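Local structure of LAE5 (5JD3) at residues 155-160 against 191-196. The protein is an esterase of the GDSL-like lipase/acylhydrolase family that probably hydrolyses carboxylic ester bonds. Numbering follows the deposited sequence.
Sequences LLTPYF and LVDVQG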
ATOM      1  N   LEU A 155      -7.442   1.769  -1.259  1.00 36.26           N
ATOM      2  CA  LEU A 155      -6.760   0.549  -1.671  1.00 31.75           C
ATOM      3  C   LEU A 155      -5.672   0.854  -2.693  1.00 29.95           C
ATOM      4  O   LEU A 155      -5.952   1.350  -3.783  1.00 32.95           O
ATOM      5  CB  LEU A 155      -7.756  -0.460  -2.244  1.00 28.60           C
ATOM      6  CG  LEU A 155      -8.865  -0.904  -1.287  1.00 30.86           C
ATOM      7  CD1 LEU A 155      -9.699  -2.019  -1.900  1.00 30.77           C
ATOM      8  CD2 LEU A 155      -8.278  -1.337   0.045  1.00 33.95           C
ATOM      9  N   LEU A 156      -4.429   0.560  -2.327  1.00 28.57           N
ATOM     10  CA  LEU A 156      -3.298   0.762  -3.225  1.00 29.96           C
ATOM     11  C   LEU A 156      -2.909  -0.560  -3.872  1.00 28.65           C
ATOM     12  O   LEU A 156      -2.590  -1.527  -3.180  1.00 27.16           O
ATOM     13  CB  LEU A 156      -2.102   1.363  -2.480  1.00 33.72           C
ATOM     14  CG  LEU A 156      -2.230   2.790  -1.935  1.00 36.60           C
ATOM     15  CD1 LEU A 156      -2.960   2.824  -0.599  1.00 36.60           C
ATOM     16  CD2 LEU A 156      -0.858   3.440  -1.815  1.00 38.12           C
ATOM     17  N   THR A 157      -2.939  -0.596  -5.200  1.00 27.77           N
ATOM     18  CA  THR A 157      -2.681  -1.827  -5.939  1.00 30.81           C
ATOM     19  C   THR A 157      -1.259  -2.336  -5.717  1.00 30.86           C
ATOM     20  O   THR A 157      -0.323  -1.547  -5.572  1.00 32.22           O
ATOM     21  CB  THR A 157      -2.925  -1.636  -7.457  1.00 37.34           C
ATOM     22  OG1 THR A 157      -2.791  -2.892  -8.133  1.00 49.07           O
ATOM     23  CG2 THR A 157      -1.940  -0.642  -8.050  1.00 31.18           C
ATOM     24  N   PRO A 158      -1.096  -3.666  -5.662  1.00 29.44           N
ATOM     25  CA  PRO A 158       0.255  -4.226  -5.655  1.00 29.70           C
ATOM     26  C   PRO A 158       0.921  -3.962  -6.997  1.00 26.85           C
ATOM     27  O   PRO A 158       0.219  -3.762  -7.988  1.00 32.58           O
ATOM     28  CB  PRO A 158       0.019  -5.722  -5.429  1.00 29.69           C
ATOM     29  CG  PRO A 158      -1.362  -5.961  -5.950  1.00 25.93           C
ATOM     30  CD  PRO A 158      -2.130  -4.715  -5.615  1.00 25.04           C
ATOM     31  N   TYR A 159       2.246  -3.951  -7.035  1.00 24.14           N
ATOM     32  CA  TYR A 159       2.936  -3.637  -8.274  1.00 27.41           C
ATOM     33  C   TYR A 159       4.122  -4.552  -8.525  1.00 28.53           C
ATOM     34  O   TYR A 159       4.601  -5.245  -7.627  1.00 24.19           O
ATOM     35  CB  TYR A 159       3.408  -2.179  -8.269  1.00 26.81           C
ATOM     36  CG  TYR A 159       4.504  -1.895  -7.266  1.00 25.64           C
ATOM     37  CD1 TYR A 159       5.844  -2.035  -7.610  1.00 23.25           C
ATOM     38  CD2 TYR A 159       4.201  -1.491  -5.975  1.00 21.47           C
ATOM     39  CE1 TYR A 159       6.846  -1.784  -6.694  1.00 23.20           C
ATOM     40  CE2 TYR A 159       5.199  -1.233  -5.059  1.00 26.15           C
ATOM     41  CZ  TYR A 159       6.517  -1.383  -5.420  1.00 24.54           C
ATOM     42  OH  TYR A 159       7.507  -1.126  -4.501  1.00 29.89           O
ATOM     43  N   PHE A 160       4.585  -4.538  -9.769  1.00 26.81           N
ATOM     44  CA  PHE A 160       5.829  -5.180 -10.150  1.00 24.77           C
ATOM     45  C   PHE A 160       6.542  -4.229 -11.101  1.00 25.60           C
ATOM     46  O   PHE A 160       6.009  -3.888 -12.155  1.00 24.96           O
ATOM     47  CB  PHE A 160       5.570  -6.538 -10.803  1.00 24.06           C
ATOM     48  CG  PHE A 160       6.808  -7.370 -10.994  1.00 24.13           C
ATOM     49  CD1 PHE A 160       7.783  -7.422 -10.011  1.00 25.56           C
ATOM     50  CD2 PHE A 160       6.986  -8.115 -12.148  1.00 25.48           C
ATOM     51  CE1 PHE A 160       8.919  -8.191 -10.182  1.00 22.66           C
ATOM     52  CE2 PHE A 160       8.120  -8.887 -12.325  1.00 26.23           C
ATOM     53  CZ  PHE A 160       9.088  -8.924 -11.339  1.00 23.92           C
ATOM     54  N   LEU A 191      -9.288   3.791  -5.106  1.00 31.53           N
ATOM     55  CA  LEU A 191      -8.201   2.952  -5.591  1.00 32.06           C
ATOM     56  C   LEU A 191      -7.051   3.774  -6.155  1.00 31.36           C
ATOM     57  O   LEU A 191      -7.233   4.576  -7.068  1.00 31.00           O
ATOM     58  CB  LEU A 191      -8.696   1.973  -6.655  1.00 31.55           C
ATOM     59  CG  LEU A 191      -7.589   1.029  -7.129  1.00 32.10           C
ATOM     60  CD1 LEU A 191      -8.019  -0.412  -6.964  1.00 34.98           C
ATOM     61  CD2 LEU A 191      -7.186   1.312  -8.573  1.00 27.65           C
ATOM     62  N   VAL A 192      -5.864   3.558  -5.600  1.00 31.07           N
ATOM     63  CA  VAL A 192      -4.658   4.194  -6.105  1.00 30.01           C
ATOM     64  C   VAL A 192      -3.933   3.254  -7.062  1.00 29.06           C
ATOM     65  O   VAL A 192      -3.509   2.165  -6.674  1.00 27.74           O
ATOM     66  CB  VAL A 192      -3.709   4.597  -4.964  1.00 31.61           C
ATOM     67  CG1 VAL A 192      -2.429   5.189  -5.526  1.00 34.90           C
ATOM     68  CG2 VAL A 192      -4.393   5.583  -4.035  1.00 32.15           C
ATOM     69  N   ASP A 193      -3.805   3.678  -8.313  1.00 26.49           N
ATOM     70  CA  ASP A 193      -3.129   2.874  -9.323  1.00 27.35           C
ATOM     71  C   ASP A 193      -1.619   3.090  -9.262  1.00 20.57           C
ATOM     72  O   ASP A 193      -1.057   3.856 -10.045  1.00 22.15           O
ATOM     73  CB  ASP A 193      -3.661   3.207 -10.718  1.00 29.90           C
ATOM     74  CG  ASP A 193      -3.069   2.319 -11.796  1.00 37.54           C
ATOM     75  OD1 ASP A 193      -3.050   2.742 -12.970  1.00 40.89           O
ATOM     76  OD2 ASP A 193      -2.625   1.198 -11.469  1.00 41.67           O
ATOM     77  N   VAL A 194      -0.974   2.414  -8.318  1.00 20.60           N
ATOM     78  CA  VAL A 194       0.471   2.501  -8.146  1.00 22.94           C
ATOM     79  C   VAL A 194       1.203   1.874  -9.329  1.00 24.04           C
ATOM     80  O   VAL A 194       2.210   2.406  -9.799  1.00 24.72           O
ATOM     81  CB  VAL A 194       0.921   1.807  -6.845  1.00 22.59           C
ATOM     82  CG1 VAL A 194       2.423   1.958  -6.650  1.00 21.61           C
ATOM     83  CG2 VAL A 194       0.163   2.374  -5.653  1.00 20.00           C
ATOM     84  N   GLN A 195       0.689   0.743  -9.803  1.00 25.08           N
ATOM     85  CA  GLN A 195       1.277   0.043 -10.941  1.00 28.04           C
ATOM     86  C   GLN A 195       1.320   0.938 -12.174  1.00 26.50           C
ATOM     87  O   GLN A 195       2.331   0.997 -12.873  1.00 28.81           O
ATOM     88  CB  GLN A 195       0.494  -1.235 -11.251  1.00 28.42           C
ATOM     89  CG  GLN A 195       1.026  -2.015 -12.443  1.00 23.83           C
ATOM     90  CD  GLN A 195       2.413  -2.574 -12.201  1.00 25.14           C
ATOM     91  OE1 GLN A 195       2.578  -3.580 -11.510  1.00 21.72           O
ATOM     92  NE2 GLN A 195       3.422  -1.923 -12.771  1.00 22.15           N
ATOM     93  N   GLY A 196       0.216   1.631 -12.432  1.00 20.75           N
ATOM     94  CA  GLY A 196       0.138   2.555 -13.548  1.00 23.45           C
ATOM     95  C   GLY A 196       1.124   3.696 -13.397  1.00 28.35           C
ATOM     96  O   GLY A 196       1.705   4.159 -14.379  1.00 33.78           O
TER
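Parallel strands 152-156 and 190-192, joined through helix 168-187 as a beta-alpha-beta unit, meet here at one edge of the parallel sheet of this SGNH (GDSL)-type hydrolase, 190-192 being the outermost strand. Two backbone bonds establish the parallel pairing: Val-192 N gives to Leu-155 O, and Thr-157 N reaches Val-192 O at 3.2 Å, nearly straight at 175°. Leu-156 and Val-192 lie side by side on the face covered by helix 219-232, with Leu-156 CG 3.8 Å from Val-192 CB. Beyond the strands, Thr-157 CG2 sits over the first turn of helix 194-201, 3.2 Å from Val-194 N; chi1 of -174° sets OG1 anti to the backbone N and leaves the methyl to face the helix. Val-194 CG1 touches Tyr-159 CD2 at 3.9 Å. Tyr-159 OH bonds to Ile-215 O, and the side chain lies near, without touching, residues that may form a Ser-His-Asp triad, as in this family. The Gln-195 chain, bent at chi2 (66°), turns its amide to the Phe-160 backbone: OE1 accepts from Phe-160 N at 2.8 Å, and NE2, also bonded to Asp-199 OD1, gives a weak bond to Phe-160 O at 3.3 Å. Replacing Gln-195 by an alanine would probably leave Phe-160 N without its acceptor and let the 157-160 loop shift against the helix. Asp-193 is the N-cap of that helix: its OD2, salt-bridged to Arg-181, accepts from Gly-196 N from above the carboxylate plane.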